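Local atomic coordinates of HTH-type dhaKLM operon transcriptional activator DhaS (Lactococcus lactis, PDB entry 2IU5), a protein that activates transcription of the dhaKLM operon in complex with DhaQ in response to dihydroxyacetone, binding an inverted repeat that partly overlaps the -35 promoter sequence. Residues Ile18-Lys23 and Leu60-Ile64; Met26-Ala30 and Ile98-Ile103; Leu90-Asp94 and Asn165-Tyr171; Phe110-Phe114 and Thr157-Ile161. The protein carries 1 engineered substitution. One frame throughout, in Å; residues are numbered along the deposited sequence.

Contact 1 (Ile18-Lys23 and Leu60-Ile64); sequences IAKAFK and LLSWI
A buried helix-helix contact within the DNA-binding region joins residues 18-23, from helix 13-28, to residues 60-64, from helix 57-73. Both segments are regular alpha helix, and their axes cross nearly at right angles (-102°) with a closest approach of 10.5 Å. The backbones come nearest at A19 and I64, CA to CA 6.6 Å. There A19 CB sits 3.7 Å from I64 CG1 and 3.8 Å from W63 CZ3, at the edge of the indole. As in other TetR-type domains, helix 13-28 packs against both the helix-turn-helix and helix 57-73; here I18 and F22 also reach I39 of helix 36-43, in the predicted helix-turn-helix. F22, chi1 t, points toward residues 60-64: F22 CB lies 3.6 Å from L60 CD2, and F22 CD2 lies 3.5 Å from I64 CD1, which meets the ring edge. L60 (t, p) also touches I18, CD2 to CG2 3.9 Å. At the margin, K23 CD passes 4.2 Å from I64 CG2 while K23 NZ forms a salt bridge with D68.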
loop_
_atom_site.group_PDB
_atom_site.type_symbol
_atom_site.label_atom_id
_atom_site.label_comp_id
_atom_site.label_asym_id
_atom_site.label_seq_id
_atom_site.Cartn_x
_atom_site.Cartn_y
_atom_site.Cartn_z
ATOM N N ILE A 18 -7.637 -31.267 -6.355
ATOM C CA ILE A 18 -8.769 -30.464 -6.824
ATOM C C ILE A 18 -8.318 -29.013 -7.028
ATOM O O ILE A 18 -8.609 -28.399 -8.046
ATOM C CB ILE A 18 -9.920 -30.544 -5.811
ATOM C CG1 ILE A 18 -10.502 -31.960 -5.791
ATOM C CG2 ILE A 18 -11.005 -29.555 -6.177
ATOM C CD1 ILE A 18 -11.435 -32.166 -4.593
ATOM N N ALA A 19 -7.598 -28.454 -6.062
ATOM C CA ALA A 19 -7.099 -27.084 -6.197
ATOM C C ALA A 19 -6.177 -26.877 -7.406
ATOM O O ALA A 19 -6.261 -25.862 -8.133
ATOM C CB ALA A 19 -6.347 -26.681 -4.920
ATOM N N LYS A 20 -5.285 -27.829 -7.626
ATOM C CA LYS A 20 -4.394 -27.757 -8.787
ATOM C C LYS A 20 -5.187 -27.736 -10.091
ATOM O O LYS A 20 -4.893 -26.951 -10.998
ATOM C CB LYS A 20 -3.380 -28.901 -8.783
ATOM C CG LYS A 20 -2.325 -28.795 -9.868
ATOM C CD LYS A 20 -1.650 -27.422 -9.805
ATOM C CE LYS A 20 -0.347 -27.366 -10.618
ATOM N NZ LYS A 20 -0.644 -27.285 -12.080
ATOM N N ALA A 21 -6.187 -28.607 -10.165
ATOM C CA ALA A 21 -7.084 -28.610 -11.317
ATOM C C ALA A 21 -7.738 -27.249 -11.556
ATOM O O ALA A 21 -7.753 -26.736 -12.685
ATOM C CB ALA A 21 -8.127 -29.696 -11.152
ATOM N N PHE A 22 -8.279 -26.669 -10.483
ATOM C CA PHE A 22 -8.901 -25.350 -10.590
ATOM C C PHE A 22 -7.902 -24.298 -11.052
ATOM O O PHE A 22 -8.191 -23.493 -11.946
ATOM C CB PHE A 22 -9.485 -24.971 -9.260
ATOM C CG PHE A 22 -10.245 -23.688 -9.280
ATOM C CD1 PHE A 22 -11.318 -23.511 -10.128
ATOM C CD2 PHE A 22 -9.876 -22.648 -8.434
ATOM C CE1 PHE A 22 -12.044 -22.317 -10.150
ATOM C CE2 PHE A 22 -10.589 -21.445 -8.447
ATOM C CZ PHE A 22 -11.676 -21.286 -9.309
ATOM N N LYS A 23 -6.720 -24.306 -10.438
ATOM C CA LYS A 23 -5.695 -23.294 -10.791
ATOM C C LYS A 23 -5.317 -23.448 -12.268
ATOM O O LYS A 23 -5.132 -22.454 -12.981
ATOM C CB LYS A 23 -4.486 -23.377 -9.861
ATOM C CG LYS A 23 -4.816 -22.794 -8.499
ATOM C CD LYS A 23 -3.587 -22.667 -7.592
ATOM C CE LYS A 23 -3.290 -23.974 -6.912
ATOM N NZ LYS A 23 -2.016 -23.868 -6.098
ATOM N N LEU A 60 -13.624 -23.270 -2.564
ATOM C CA LEU A 60 -12.366 -23.787 -3.057
ATOM C C LEU A 60 -11.373 -22.624 -3.149
ATOM O O LEU A 60 -10.221 -22.786 -2.736
ATOM C CB LEU A 60 -12.547 -24.463 -4.433
ATOM C CG LEU A 60 -11.239 -24.959 -5.015
ATOM C CD1 LEU A 60 -10.514 -25.932 -4.046
ATOM C CD2 LEU A 60 -11.527 -25.653 -6.336
ATOM N N LEU A 61 -11.810 -21.474 -3.664
ATOM C CA LEU A 61 -10.919 -20.299 -3.743
ATOM C C LEU A 61 -10.411 -19.922 -2.363
ATOM O O LEU A 61 -9.207 -19.703 -2.184
ATOM C CB LEU A 61 -11.649 -19.092 -4.357
ATOM C CG LEU A 61 -11.793 -19.023 -5.875
ATOM C CD1 LEU A 61 -12.574 -17.761 -6.163
ATOM C CD2 LEU A 61 -10.380 -18.943 -6.495
ATOM N N SER A 62 -11.311 -19.842 -1.389
ATOM C CA SER A 62 -10.932 -19.461 -0.034
ATOM C C SER A 62 -9.847 -20.407 0.463
ATOM O O SER A 62 -8.847 -19.987 1.073
ATOM C CB SER A 62 -12.156 -19.531 0.874
ATOM O OG SER A 62 -13.028 -18.457 0.570
ATOM N N TRP A 63 -10.035 -21.696 0.201
ATOM C CA TRP A 63 -9.087 -22.705 0.654
ATOM C C TRP A 63 -7.738 -22.508 -0.029
ATOM O O TRP A 63 -6.677 -22.582 0.618
ATOM C CB TRP A 63 -9.639 -24.136 0.426
ATOM C CG TRP A 63 -8.721 -25.142 1.053
ATOM C CD1 TRP A 63 -8.708 -25.515 2.354
ATOM C CD2 TRP A 63 -7.677 -25.883 0.411
ATOM N NE1 TRP A 63 -7.732 -26.445 2.580
ATOM C CE2 TRP A 63 -7.079 -26.690 1.403
ATOM C CE3 TRP A 63 -7.185 -25.948 -0.896
ATOM C CZ2 TRP A 63 -6.021 -27.557 1.132
ATOM C CZ3 TRP A 63 -6.131 -26.807 -1.164
ATOM C CH2 TRP A 63 -5.558 -27.600 -0.150
ATOM N N ILE A 64 -7.762 -22.250 -1.334
ATOM C CA ILE A 64 -6.524 -22.027 -2.071
ATOM C C ILE A 64 -5.759 -20.845 -1.472
ATOM O O ILE A 64 -4.548 -20.925 -1.268
ATOM C CB ILE A 64 -6.833 -21.787 -3.546
ATOM C CG1 ILE A 64 -7.142 -23.129 -4.207
ATOM C CG2 ILE A 64 -5.663 -21.137 -4.261
ATOM C CD1 ILE A 64 -7.884 -22.939 -5.542
#

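Contact 2 (Met26-Ala30 and Ile98-Ile103); sequences MQSNA and IFYQKI
Around residues 26-28 the last part of helix 13-28 is weakly bonded, and the chain then opens at N29 and A30 into extended backbone (phi/psi -131/148° and -65/142°). Facing them, residues 98-103 are regular helix. The register sets M26 against F99 (CA to CA 5.5 Å), Q27 against I98 (5.8 Å) and A30 against K102 (7.9 Å). M26, with all three chi angles m, fills the centre: its CB lies 3.4 Å from F99 CD1 at the ring edge, its SD makes an oblique Met-aromatic contact 5.5 Å from the F99 ring centroid, and its CE reaches I103 CD1 at 4.0 Å. The F99 ring, chi1 t, also packs on F22 and L61. K102 is nearly extended (m, t, t, t), and its NZ donates to M26 O and N29 O, both at 2.8 Å. Water 2 links K102 NZ (3.0 Å) to Q27 O (2.9 Å); water 1 joins Q27 OE1 to F99 N, 2.9 Å from each. K102 thus places a positively charged donor between two main-chain carbonyls near the C-terminal end of helix 13-28, tying the DNA-binding region to helix 97-106 of the C-terminal region.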
loop_
_atom_site.group_PDB
_atom_site.type_symbol
_atom_site.label_atom_id
_atom_site.label_comp_id
_atom_site.label_asym_id
_atom_site.label_seq_id
_atom_site.Cartn_x
_atom_site.Cartn_y
_atom_site.Cartn_z
ATOM N N MET A 26 -8.082 -21.959 -14.388
ATOM C CA MET A 26 -8.081 -20.481 -14.272
ATOM C C MET A 26 -7.009 -19.820 -15.134
ATOM O O MET A 26 -7.039 -18.623 -15.377
ATOM C CB MET A 26 -7.891 -20.049 -12.808
ATOM C CG MET A 26 -9.095 -20.295 -11.924
ATOM S SD MET A 26 -10.325 -18.999 -12.168
ATOM C CE MET A 26 -9.718 -17.674 -11.104
ATOM N N GLN A 27 -6.044 -20.594 -15.612
ATOM C CA GLN A 27 -5.080 -20.024 -16.539
ATOM C C GLN A 27 -5.743 -19.631 -17.859
ATOM O O GLN A 27 -5.322 -18.668 -18.510
ATOM C CB GLN A 27 -3.935 -21.022 -16.755
ATOM C CG GLN A 27 -2.908 -20.641 -17.808
ATOM C CD GLN A 27 -1.987 -19.544 -17.336
ATOM O OE1 GLN A 27 -1.744 -19.395 -16.138
ATOM N NE2 GLN A 27 -1.467 -18.769 -18.268
ATOM N N SER A 28 -6.769 -20.379 -18.256
ATOM C CA SER A 28 -7.228 -20.286 -19.643
ATOM C C SER A 28 -8.736 -20.159 -19.790
ATOM O O SER A 28 -9.230 -20.111 -20.920
ATOM C CB SER A 28 -6.726 -21.507 -20.439
ATOM O OG SER A 28 -7.230 -22.702 -19.840
ATOM N N ASN A 29 -9.446 -20.113 -18.663
ATOM C CA ASN A 29 -10.906 -19.952 -18.670
ATOM C C ASN A 29 -11.315 -18.850 -17.700
ATOM O O ASN A 29 -10.646 -18.651 -16.684
ATOM C CB ASN A 29 -11.573 -21.258 -18.243
ATOM C CG ASN A 29 -11.286 -22.409 -19.192
ATOM O OD1 ASN A 29 -11.979 -22.568 -20.208
ATOM N ND2 ASN A 29 -10.272 -23.217 -18.877
ATOM N N ALA A 30 -12.402 -18.142 -18.013
ATOM C CA ALA A 30 -12.941 -17.171 -17.055
ATOM C C ALA A 30 -13.445 -17.911 -15.822
ATOM O O ALA A 30 -14.007 -19.002 -15.926
ATOM C CB ALA A 30 -14.073 -16.399 -17.690
ATOM N N ILE A 98 -2.195 -14.992 -13.965
ATOM C CA ILE A 98 -3.488 -14.801 -14.598
ATOM C C ILE A 98 -4.594 -15.089 -13.585
ATOM O O ILE A 98 -5.585 -14.362 -13.506
ATOM C CB ILE A 98 -3.657 -15.667 -15.836
ATOM C CG1 ILE A 98 -2.731 -15.145 -16.922
ATOM C CG2 ILE A 98 -5.128 -15.723 -16.267
ATOM C CD1 ILE A 98 -2.770 -15.908 -18.195
ATOM N N PHE A 99 -4.434 -16.149 -12.804
ATOM C CA PHE A 99 -5.352 -16.493 -11.720
ATOM C C PHE A 99 -5.540 -15.277 -10.828
ATOM O O PHE A 99 -6.685 -14.894 -10.541
ATOM C CB PHE A 99 -4.733 -17.660 -10.937
ATOM C CG PHE A 99 -5.503 -18.143 -9.730
ATOM C CD1 PHE A 99 -6.530 -19.067 -9.835
ATOM C CD2 PHE A 99 -5.181 -17.673 -8.471
ATOM C CE1 PHE A 99 -7.215 -19.501 -8.705
ATOM C CE2 PHE A 99 -5.864 -18.104 -7.347
ATOM C CZ PHE A 99 -6.885 -19.018 -7.464
ATOM N N TYR A 100 -4.426 -14.678 -10.384
ATOM C CA TYR A 100 -4.538 -13.560 -9.437
ATOM C C TYR A 100 -5.065 -12.289 -10.076
ATOM O O TYR A 100 -5.805 -11.535 -9.428
ATOM C CB TYR A 100 -3.281 -13.350 -8.556
ATOM C CG TYR A 100 -3.269 -14.432 -7.515
ATOM C CD1 TYR A 100 -4.152 -14.366 -6.428
ATOM C CD2 TYR A 100 -2.415 -15.514 -7.603
ATOM C CE1 TYR A 100 -4.186 -15.343 -5.455
ATOM C CE2 TYR A 100 -2.438 -16.515 -6.614
ATOM C CZ TYR A 100 -3.329 -16.408 -5.549
ATOM O OH TYR A 100 -3.376 -17.371 -4.576
ATOM N N GLN A 101 -4.713 -12.017 -11.329
ATOM C CA GLN A 101 -5.355 -10.921 -12.055
ATOM C C GLN A 101 -6.876 -11.088 -12.007
ATOM O O GLN A 101 -7.617 -10.120 -11.756
ATOM C CB GLN A 101 -4.973 -10.935 -13.533
ATOM C CG GLN A 101 -3.571 -10.544 -13.840
ATOM C CD GLN A 101 -3.317 -10.533 -15.332
ATOM O OE1 GLN A 101 -4.108 -11.078 -16.117
ATOM N NE2 GLN A 101 -2.214 -9.912 -15.736
ATOM N N LYS A 102 -7.337 -12.315 -12.250
ATOM C CA LYS A 102 -8.765 -12.582 -12.195
ATOM C C LYS A 102 -9.371 -12.369 -10.831
ATOM O O LYS A 102 -10.467 -11.831 -10.722
ATOM C CB LYS A 102 -9.099 -13.958 -12.751
ATOM C CG LYS A 102 -8.853 -14.035 -14.234
ATOM C CD LYS A 102 -9.003 -15.457 -14.751
ATOM C CE LYS A 102 -8.727 -15.474 -16.238
ATOM N NZ LYS A 102 -8.575 -16.844 -16.815
ATOM N N ILE A 103 -8.664 -12.787 -9.796
ATOM C CA ILE A 103 -9.168 -12.639 -8.435
ATOM C C ILE A 103 -9.264 -11.168 -8.038
ATOM O O ILE A 103 -10.221 -10.769 -7.360
ATOM C CB ILE A 103 -8.284 -13.359 -7.440
ATOM C CG1 ILE A 103 -8.268 -14.869 -7.717
ATOM C CG2 ILE A 103 -8.745 -13.056 -6.013
ATOM C CD1 ILE A 103 -9.628 -15.498 -7.786
HETATM O O HOH W 1 -2.722 -18.300 -13.613
HETATM O O HOH W 2 -7.047 -16.542 -19.409
#

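Contact 3 (Leu90-Asp94 and Asn165-Tyr171)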
loop_
_atom_site.group_PDB
_atom_site.type_symbol
_atom_site.label_atom_id
_atom_site.label_comp_id
_atom_site.label_asym_id
_atom_site.label_seq_id
_atom_site.Cartn_x
_atom_site.Cartn_y
_atom_site.Cartn_z
ATOM N N LEU A 90 7.188 -14.870 -4.797
ATOM C CA LEU A 90 7.189 -14.138 -6.064
ATOM C C LEU A 90 7.033 -15.077 -7.260
ATOM O O LEU A 90 6.278 -14.782 -8.187
ATOM C CB LEU A 90 8.462 -13.292 -6.218
ATOM C CG LEU A 90 8.575 -12.206 -5.150
ATOM C CD1 LEU A 90 9.927 -11.476 -5.293
ATOM C CD2 LEU A 90 7.409 -11.207 -5.205
ATOM N N ARG A 91 7.742 -16.198 -7.251
ATOM C CA ARG A 91 7.601 -17.186 -8.306
ATOM C C ARG A 91 6.184 -17.738 -8.401
ATOM O O ARG A 91 5.671 -17.933 -9.499
ATOM C CB ARG A 91 8.570 -18.335 -8.082
ATOM C CG ARG A 91 9.962 -17.983 -8.515
ATOM C CD ARG A 91 10.893 -19.189 -8.592
ATOM N NE ARG A 91 12.205 -18.685 -8.925
ATOM C CZ ARG A 91 13.324 -19.364 -8.710
ATOM N NH1 ARG A 91 13.259 -20.576 -8.162
ATOM N NH2 ARG A 91 14.484 -18.835 -9.044
ATOM N N TYR A 92 5.552 -17.994 -7.267
ATOM C CA TYR A 92 4.188 -18.504 -7.234
ATOM C C TYR A 92 3.254 -17.490 -7.858
ATOM O O TYR A 92 2.369 -17.839 -8.659
ATOM C CB TYR A 92 3.806 -18.765 -5.780
ATOM C CG TYR A 92 2.313 -18.971 -5.549
ATOM C CD1 TYR A 92 1.715 -20.208 -5.779
ATOM C CD2 TYR A 92 1.519 -17.923 -5.092
ATOM C CE1 TYR A 92 0.349 -20.389 -5.558
ATOM C CE2 TYR A 92 0.164 -18.085 -4.868
ATOM C CZ TYR A 92 -0.408 -19.319 -5.106
ATOM O OH TYR A 92 -1.754 -19.435 -4.872
ATOM N N LEU A 93 3.431 -16.220 -7.509
ATOM C CA LEU A 93 2.548 -15.177 -8.047
ATOM C C LEU A 93 2.773 -15.010 -9.542
ATOM O O LEU A 93 1.814 -14.770 -10.290
ATOM C CB LEU A 93 2.731 -13.838 -7.318
ATOM C CG LEU A 93 2.313 -13.963 -5.853
ATOM C CD1 LEU A 93 2.746 -12.686 -5.142
ATOM C CD2 LEU A 93 0.811 -14.140 -5.713
ATOM N N ASP A 94 4.014 -15.133 -10.008
ATOM C CA ASP A 94 4.272 -15.079 -11.453
ATOM C C ASP A 94 3.616 -16.254 -12.215
ATOM O O ASP A 94 2.997 -16.059 -13.263
ATOM C CB ASP A 94 5.779 -15.115 -11.722
ATOM C CG ASP A 94 6.439 -13.762 -11.602
ATOM O OD1 ASP A 94 5.711 -12.738 -11.576
ATOM O OD2 ASP A 94 7.695 -13.728 -11.532
ATOM N N ASN A 165 3.413 -7.774 -15.345
ATOM C CA ASN A 165 4.871 -7.624 -15.243
ATOM C C ASN A 165 5.484 -8.670 -14.296
ATOM O O ASN A 165 4.834 -9.108 -13.355
ATOM C CB ASN A 165 5.210 -6.212 -14.742
ATOM C CG ASN A 165 4.795 -5.118 -15.707
ATOM O OD1 ASN A 165 4.275 -4.086 -15.297
ATOM N ND2 ASN A 165 5.025 -5.339 -16.989
ATOM N N SER A 166 6.730 -9.073 -14.537
ATOM C CA SER A 166 7.331 -10.165 -13.784
ATOM C C SER A 166 7.631 -9.697 -12.359
ATOM O O SER A 166 8.182 -8.611 -12.149
ATOM C CB SER A 166 8.648 -10.595 -14.439
ATOM O OG SER A 166 9.488 -11.203 -13.463
ATOM N N LEU A 167 7.275 -10.517 -11.385
ATOM C CA LEU A 167 7.585 -10.229 -9.991
ATOM C C LEU A 167 8.992 -10.671 -9.615
ATOM O O LEU A 167 9.667 -9.991 -8.836
ATOM C CB LEU A 167 6.568 -10.913 -9.069
ATOM C CG LEU A 167 5.154 -10.322 -8.998
ATOM C CD1 LEU A 167 4.422 -10.508 -10.332
ATOM C CD2 LEU A 167 4.369 -10.941 -7.853
ATOM N N GLU A 168 9.429 -11.803 -10.164
ATOM C CA GLU A 168 10.735 -12.320 -9.755
ATOM C C GLU A 168 11.851 -11.342 -10.094
ATOM O O GLU A 168 12.884 -11.302 -9.421
ATOM C CB GLU A 168 11.003 -13.699 -10.361
ATOM C CG GLU A 168 12.404 -14.216 -10.011
ATOM C CD GLU A 168 12.515 -15.721 -10.219
ATOM O OE1 GLU A 168 11.469 -16.334 -10.473
ATOM O OE2 GLU A 168 13.636 -16.271 -10.127
ATOM N N LYS A 169 11.672 -10.531 -11.134
ATOM C CA LYS A 169 12.688 -9.559 -11.487
ATOM C C LYS A 169 12.930 -8.534 -10.391
ATOM O O LYS A 169 13.979 -7.876 -10.404
ATOM C CB LYS A 169 12.427 -8.904 -12.850
ATOM C CG LYS A 169 11.395 -7.806 -12.859
ATOM C CD LYS A 169 11.337 -7.156 -14.243
ATOM C CE LYS A 169 10.162 -6.189 -14.347
ATOM N NZ LYS A 169 10.360 -5.300 -15.526
ATOM N N LEU A 170 11.972 -8.413 -9.474
ATOM C CA LEU A 170 12.077 -7.438 -8.388
ATOM C C LEU A 170 12.757 -7.996 -7.158
ATOM O O LEU A 170 12.975 -7.270 -6.184
ATOM C CB LEU A 170 10.703 -6.934 -7.992
ATOM C CG LEU A 170 9.884 -6.371 -9.147
ATOM C CD1 LEU A 170 8.530 -5.980 -8.581
ATOM C CD2 LEU A 170 10.600 -5.162 -9.738
ATOM N N TYR A 171 13.088 -9.282 -7.201
ATOM C CA TYR A 171 13.480 -9.964 -5.975
ATOM C C TYR A 171 14.727 -9.359 -5.356
ATOM O O TYR A 171 14.726 -9.052 -4.171
ATOM C CB TYR A 171 13.692 -11.433 -6.300
ATOM C CG TYR A 171 14.197 -12.254 -5.153
ATOM C CD1 TYR A 171 13.456 -12.381 -3.988
ATOM C CD2 TYR A 171 15.403 -12.891 -5.252
ATOM C CE1 TYR A 171 13.923 -13.144 -2.929
ATOM C CE2 TYR A 171 15.890 -13.651 -4.218
ATOM C CZ TYR A 171 15.133 -13.768 -3.058
ATOM O OH TYR A 171 15.632 -14.535 -2.029
HETATM O O HOH W 3 9.193 -16.149 -11.791
#
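L90 and L167 form the apolar centre, CD2 of L90 lying 4.0 Å from CB of L167. L93 adds its CB, 3.4 Å from L167 CD2, and L90 CD1 meets the edge of the Y171 ring 3.9 Å from Y171 CD1. The leucines continue into the interior of the all-helical C-terminal region: L90 and L167 both touch T157 of helix 139-163, and L93 reaches F114 and W118 of helix 110-132. Beyond this patch, the carboxylate of D94 faces the turn that leads into helix 171-183. L167 N donates to D94 OD1 at 2.7 Å, although the placement of that oxygen is less certain, and E168 N donates to D94 OD2 at 2.9 Å. Within the turn, S166 OG accepts from K169 N at 3.3 Å, an ST motif at the start of the 3-10 segment 168-170. Farther out, R91 NH2 makes a salt bridge to E168 OE2 (2.9 Å), with weak hydrogen bonds from R91 NE to the same carboxylate. Water 3 donates to D94 OD2 (2.9 Å) and E168 OE1 (2.6 Å). The loop is therefore held to helix 82-95 both by hydrogen bonds from successive main-chain amides to D94 and by the R91-E168 salt bridge.

Contact 4 (Phe110-Phe114 and Thr157-Ile161)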
loop_
_atom_site.group_PDB
_atom_site.type_symbol
_atom_site.label_atom_id
_atom_site.label_comp_id
_atom_site.label_asym_id
_atom_site.label_seq_id
_atom_site.Cartn_x
_atom_site.Cartn_y
_atom_site.Cartn_z
ATOM N N PHE A 110 -10.235 -9.220 -1.683
ATOM C CA PHE A 110 -8.946 -9.850 -1.791
ATOM C C PHE A 110 -7.735 -8.985 -1.461
ATOM O O PHE A 110 -6.764 -9.484 -0.879
ATOM C CB PHE A 110 -8.736 -10.483 -3.159
ATOM C CG PHE A 110 -7.514 -11.323 -3.176
ATOM C CD1 PHE A 110 -7.488 -12.533 -2.504
ATOM C CD2 PHE A 110 -6.377 -10.909 -3.848
ATOM C CE1 PHE A 110 -6.355 -13.320 -2.511
ATOM C CE2 PHE A 110 -5.243 -11.697 -3.852
ATOM C CZ PHE A 110 -5.230 -12.904 -3.183
ATOM N N GLU A 111 -7.781 -7.714 -1.831
ATOM C CA GLU A 111 -6.649 -6.805 -1.598
ATOM C C GLU A 111 -6.293 -6.799 -0.116
ATOM O O GLU A 111 -5.125 -6.727 0.261
ATOM C CB GLU A 111 -7.013 -5.384 -2.037
ATOM C CG GLU A 111 -5.943 -4.329 -1.760
ATOM C CD GLU A 111 -6.342 -2.946 -2.257
ATOM O OE1 GLU A 111 -5.888 -2.535 -3.353
ATOM O OE2 GLU A 111 -7.115 -2.259 -1.553
ATOM N N HIS A 112 -7.312 -6.877 0.727
ATOM C CA HIS A 112 -7.080 -6.836 2.166
ATOM C C HIS A 112 -6.449 -8.127 2.659
ATOM O O HIS A 112 -5.523 -8.106 3.464
ATOM C CB HIS A 112 -8.380 -6.532 2.900
ATOM C CG HIS A 112 -9.087 -5.323 2.375
ATOM N ND1 HIS A 112 -8.480 -4.087 2.295
ATOM C CD2 HIS A 112 -10.345 -5.161 1.901
ATOM C CE1 HIS A 112 -9.339 -3.214 1.792
ATOM N NE2 HIS A 112 -10.477 -3.840 1.546
ATOM N N PHE A 113 -6.955 -9.251 2.169
ATOM C CA PHE A 113 -6.338 -10.533 2.453
ATOM C C PHE A 113 -4.872 -10.529 1.989
ATOM O O PHE A 113 -3.982 -11.012 2.684
ATOM C CB PHE A 113 -7.129 -11.639 1.754
ATOM C CG PHE A 113 -6.519 -12.982 1.937
ATOM C CD1 PHE A 113 -6.842 -13.765 3.039
ATOM C CD2 PHE A 113 -5.611 -13.456 1.008
ATOM C CE1 PHE A 113 -6.261 -15.019 3.203
ATOM C CE2 PHE A 113 -5.027 -14.700 1.162
ATOM C CZ PHE A 113 -5.351 -15.481 2.257
ATOM N N PHE A 114 -4.629 -9.973 0.806
ATOM C CA PHE A 114 -3.298 -10.008 0.164
ATOM C C PHE A 114 -2.333 -9.223 1.072
ATOM O O PHE A 114 -1.200 -9.661 1.339
ATOM C CB PHE A 114 -3.417 -9.383 -1.228
ATOM C CG PHE A 114 -2.245 -9.619 -2.150
ATOM C CD1 PHE A 114 -1.764 -10.896 -2.452
ATOM C CD2 PHE A 114 -1.620 -8.520 -2.728
ATOM C CE1 PHE A 114 -0.668 -11.055 -3.322
ATOM C CE2 PHE A 114 -0.535 -8.672 -3.593
ATOM C CZ PHE A 114 -0.058 -9.936 -3.893
ATOM N N THR A 157 3.437 -5.552 -5.837
ATOM C CA THR A 157 3.125 -6.862 -6.418
ATOM C C THR A 157 1.714 -6.902 -6.986
ATOM O O THR A 157 1.493 -7.469 -8.054
ATOM C CB THR A 157 3.361 -8.022 -5.431
ATOM O OG1 THR A 157 2.527 -7.845 -4.279
ATOM C CG2 THR A 157 4.818 -8.087 -5.033
ATOM N N ARG A 158 0.745 -6.294 -6.299
ATOM C CA ARG A 158 -0.577 -6.136 -6.904
ATOM C C ARG A 158 -0.512 -5.449 -8.264
ATOM O O ARG A 158 -1.109 -5.920 -9.233
ATOM C CB ARG A 158 -1.530 -5.355 -5.988
ATOM C CG ARG A 158 -2.887 -5.086 -6.657
ATOM C CD ARG A 158 -3.858 -4.342 -5.730
ATOM N NE ARG A 158 -5.092 -3.921 -6.393
ATOM C CZ ARG A 158 -5.218 -2.836 -7.154
ATOM N NH1 ARG A 158 -4.183 -2.029 -7.370
ATOM N NH2 ARG A 158 -6.396 -2.555 -7.705
ATOM N N GLU A 159 0.202 -4.338 -8.354
ATOM C CA GLU A 159 0.287 -3.625 -9.630
ATOM C C GLU A 159 0.941 -4.492 -10.700
ATOM O O GLU A 159 0.479 -4.526 -11.837
ATOM C CB GLU A 159 1.043 -2.308 -9.476
ATOM C CG GLU A 159 1.234 -1.578 -10.791
ATOM C CD GLU A 159 2.045 -0.304 -10.625
ATOM O OE1 GLU A 159 2.906 -0.271 -9.715
ATOM O OE2 GLU A 159 1.817 0.650 -11.401
ATOM N N SER A 160 2.007 -5.195 -10.345
ATOM C CA SER A 160 2.713 -6.034 -11.314
ATOM C C SER A 160 1.795 -7.159 -11.807
ATOM O O SER A 160 1.761 -7.483 -12.997
ATOM C CB SER A 160 3.911 -6.654 -10.624
ATOM O OG SER A 160 4.849 -5.628 -10.366
ATOM N N ILE A 161 1.048 -7.748 -10.891
ATOM C CA ILE A 161 0.110 -8.807 -11.270
ATOM C C ILE A 161 -0.915 -8.255 -12.250
ATOM O O ILE A 161 -1.155 -8.824 -13.313
ATOM C CB ILE A 161 -0.596 -9.365 -10.030
ATOM C CG1 ILE A 161 0.390 -10.258 -9.278
ATOM C CG2 ILE A 161 -1.803 -10.205 -10.434
ATOM C CD1 ILE A 161 -0.008 -10.600 -7.875
#
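In the all-helical C-terminal region of this TetR-family regulator, the start of helix 110-132 crosses the later part of helix 139-163 at 129°. The segment axes stay 12.3 Å apart, so side chains must span the gap, and the nearest backbone pair, E111 and R158, is separated by 8.1 Å between CA atoms. F114 is the residue most covered. With chi1 t its ring projects toward the other helix, where F114 CZ lies 4.0 Å from I161 CD1 and F114 CE2 lies 3.2 Å from T157 OG1; that hydroxyl is hydrogen-bonded to I153 O of its own helix. The same ring meets F104 and W118 edge-to-face, making F114 part of a larger aromatic core. R158 follows in buried area. Its CB is 4.2 Å from F114 CE2, and its extended chain carries the guanidinium toward the partly exposed margin, where it meets E111, itself stretched out with chi1 and chi2 both t. The resulting salt bridge is one of charge alone: E111 OE1 lies over one face of the guanidinium, 3.4 Å from R158 NE, with no N-H directed at it.

Contacts 1 and 4 are buried helix crossings, contact 1 apolar throughout, contact 4 an aromatic ring beside a salt bridge; contacts 2 and 3 are partly exposed and rely more on polar bonds to backbone where a helix ends or a turn begins. Contacts 1 and 2 share helix 13-28 and touch through F99, which packs on F22, L61 and I64, so the DNA-binding region and helix 97-106 have a common apolar layer. Contact 2 is coupled to contact 3 where Y100 OH lies 2.6 Å from Y92 OH. It is coupled to contact 4 by Q101 NE2, 2.9 Å from I161 O. Contacts 3 and 4 adjoin where L167 meets T157 and S160. Charge pairing across the segments occurs at the margins of contacts 3 and 4.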